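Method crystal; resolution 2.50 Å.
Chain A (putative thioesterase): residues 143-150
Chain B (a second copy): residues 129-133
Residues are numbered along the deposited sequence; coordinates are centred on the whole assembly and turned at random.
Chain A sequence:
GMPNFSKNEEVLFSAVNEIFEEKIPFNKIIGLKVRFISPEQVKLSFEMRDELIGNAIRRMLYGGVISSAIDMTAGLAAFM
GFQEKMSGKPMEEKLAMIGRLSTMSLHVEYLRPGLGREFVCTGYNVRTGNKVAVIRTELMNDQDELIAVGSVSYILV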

# COMPACT_ATOMS: atom_id res chain seq x y z
N GLN A 143 -23.57 9.11 16.22
CA GLN A 143 -24.61 8.27 15.61
C GLN A 143 -24.18 6.83 15.22
O GLN A 143 -24.93 6.14 14.51
CB GLN A 143 -25.17 9.02 14.39
CG GLN A 143 -25.76 10.42 14.74
CD GLN A 143 -25.80 11.41 13.58
OE1 GLN A 143 -25.31 11.16 12.47
NE2 GLN A 143 -26.38 12.58 13.85
N ASP A 144 -23.01 6.39 15.68
CA ASP A 144 -22.45 5.05 15.40
C ASP A 144 -22.20 4.80 13.89
O ASP A 144 -22.35 3.68 13.40
CB ASP A 144 -23.36 3.97 16.03
CG ASP A 144 -22.65 2.63 16.27
OD1 ASP A 144 -21.56 2.63 16.88
OD2 ASP A 144 -23.21 1.59 15.88
N GLU A 145 -21.83 5.86 13.15
CA GLU A 145 -21.54 5.78 11.71
C GLU A 145 -20.04 5.76 11.51
O GLU A 145 -19.36 6.60 12.07
CB GLU A 145 -22.11 7.00 10.98
CG GLU A 145 -23.62 7.10 11.00
CD GLU A 145 -24.12 8.30 10.23
OE1 GLU A 145 -23.66 9.43 10.50
OE2 GLU A 145 -24.99 8.13 9.35
N LEU A 146 -19.54 4.83 10.69
CA LEU A 146 -18.10 4.71 10.41
C LEU A 146 -17.63 5.88 9.55
O LEU A 146 -18.04 5.99 8.40
CB LEU A 146 -17.78 3.38 9.70
CG LEU A 146 -16.30 3.05 9.45
CD1 LEU A 146 -15.59 2.77 10.76
CD2 LEU A 146 -16.17 1.87 8.51
N ILE A 147 -16.79 6.75 10.11
CA ILE A 147 -16.25 7.93 9.38
C ILE A 147 -14.80 7.77 8.91
O ILE A 147 -14.41 8.41 7.93
CB ILE A 147 -16.49 9.28 10.14
CG1 ILE A 147 -15.67 9.38 11.42
CG2 ILE A 147 -18.00 9.46 10.43
CD1 ILE A 147 -16.03 10.60 12.26
N ALA A 148 -14.01 6.94 9.60
CA ALA A 148 -12.63 6.66 9.19
C ALA A 148 -12.10 5.32 9.73
O ALA A 148 -12.58 4.84 10.76
CB ALA A 148 -11.70 7.80 9.62
N VAL A 149 -11.16 4.72 9.00
CA VAL A 149 -10.50 3.47 9.41
C VAL A 149 -9.00 3.72 9.33
O VAL A 149 -8.54 4.49 8.47
CB VAL A 149 -10.90 2.24 8.54
CG1 VAL A 149 -12.40 2.04 8.57
CG2 VAL A 149 -10.41 2.37 7.10
N GLY A 150 -8.24 3.10 10.23
CA GLY A 150 -6.79 3.29 10.28
C GLY A 150 -5.99 2.03 10.50
O GLY A 150 -6.48 1.08 11.11
N GLY B 129 -14.15 -6.68 12.64
CA GLY B 129 -14.30 -5.75 13.76
C GLY B 129 -15.78 -5.45 13.95
O GLY B 129 -16.64 -6.29 13.67
N ASN B 130 -16.08 -4.24 14.42
CA ASN B 130 -17.47 -3.82 14.63
C ASN B 130 -18.13 -3.51 13.28
O ASN B 130 -19.12 -4.14 12.92
CB ASN B 130 -17.52 -2.60 15.56
CG ASN B 130 -18.95 -2.21 15.94
OD1 ASN B 130 -19.79 -3.06 16.22
ND2 ASN B 130 -19.21 -0.90 15.98
N LYS B 131 -17.54 -2.57 12.55
CA LYS B 131 -18.06 -2.08 11.27
C LYS B 131 -17.32 -2.55 10.01
O LYS B 131 -17.93 -2.52 8.94
CB LYS B 131 -18.05 -0.54 11.27
CG LYS B 131 -18.93 0.12 12.33
CD LYS B 131 -20.41 -0.09 12.09
CE LYS B 131 -21.22 0.61 13.14
NZ LYS B 131 -22.69 0.50 12.92
N VAL B 132 -16.05 -2.95 10.13
CA VAL B 132 -15.22 -3.37 8.98
C VAL B 132 -14.89 -4.86 9.03
O VAL B 132 -14.53 -5.37 10.08
CB VAL B 132 -13.88 -2.59 8.94
CG1 VAL B 132 -13.09 -2.93 7.69
CG2 VAL B 132 -14.12 -1.09 9.02
N ALA B 133 -15.02 -5.53 7.88
CA ALA B 133 -14.68 -6.95 7.70
C ALA B 133 -13.61 -7.03 6.61
O ALA B 133 -13.90 -6.75 5.45
CB ALA B 133 -15.90 -7.76 7.28

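The two stretches come from two copies of one putative thioesterase and meet through side chains, with their backbones held well apart. In chain A the segment begins as a loop and enters a strand at L146(A), which runs through G150(A) and beyond. In chain B a turn leads into a strand that continues past A133(B). The turn is closed by a backbone hydrogen bond from N of G129(B) to O of V132(B), 2.9 Å long, which brings the ends of this four-residue segment together and leaves N130(B) and K131(B) between them. Across the contact, CA of L146(A) lies 6.8 Å from CA of K131(B), and CA of V149(A) lies 8.3 Å from CA of V132(B). No backbone-to-backbone hydrogen bond joins the stretches, so the space between the chains is bridged by side chains. At D144(A) the backbone takes phi/psi of 62/34, in the left-handed region, a conformation that asparagine, aspartate and glycine tolerate better than most residues and that is common in tight turns.

The polar part of the contact centres on K131(B), which has the largest covered area of any residue here, 77 Å². Its CA-to-CB bond points toward chain A. Chi1 and chi2 are both m, after which chi3 and chi4 are t, so the outer part of the chain is extended and carries the ammonium group to D144(A). There NZ of K131(B) donates to OD2 of D144(A) at 3.2 Å, a hydrogen bond that is also a salt bridge. The same NZ makes a weak hydrogen bond to the backbone O of D144(A), also at 3.2 Å. Lysine suits this place because its long aliphatic chain can span the gap and its charged end can serve two acceptors of one residue. Aspartate is the complementary choice: its CA-to-CB bond points sideways, but with chi1 t the carboxylate comes nearer to chain B. N130(B) adds little, its ND2 remaining 4.3 Å from OD1 of D144(A), a distance of proximity more than of bonding.

The apolar part lies beside this charged pair. L146(A), V149(A) and V132(B) all direct their CA-to-CB bonds toward the other stretch. CG2 of V132(B) lies 3.6 Å from CD2 of L146(A) and 3.6 Å from CG1 of V149(A), so one methyl group packs against both chain A residues at ordinary van der Waals distance. The branched side chain of valine offers such a methyl close to its own backbone, while the longer leucine reaches farther from its strand. CD2 of L146(A) also approaches CB of K131(B) at 4.1 Å, so the leucine touches the aliphatic base of the lysine whose far end is ionically paired.

Between these contacting positions, I147(A) and A148(A) stay out of reach of chain B. The whole contact is small, burying 247 Å² summed over both sides, and combines a salt bridge with a compact apolar cluster.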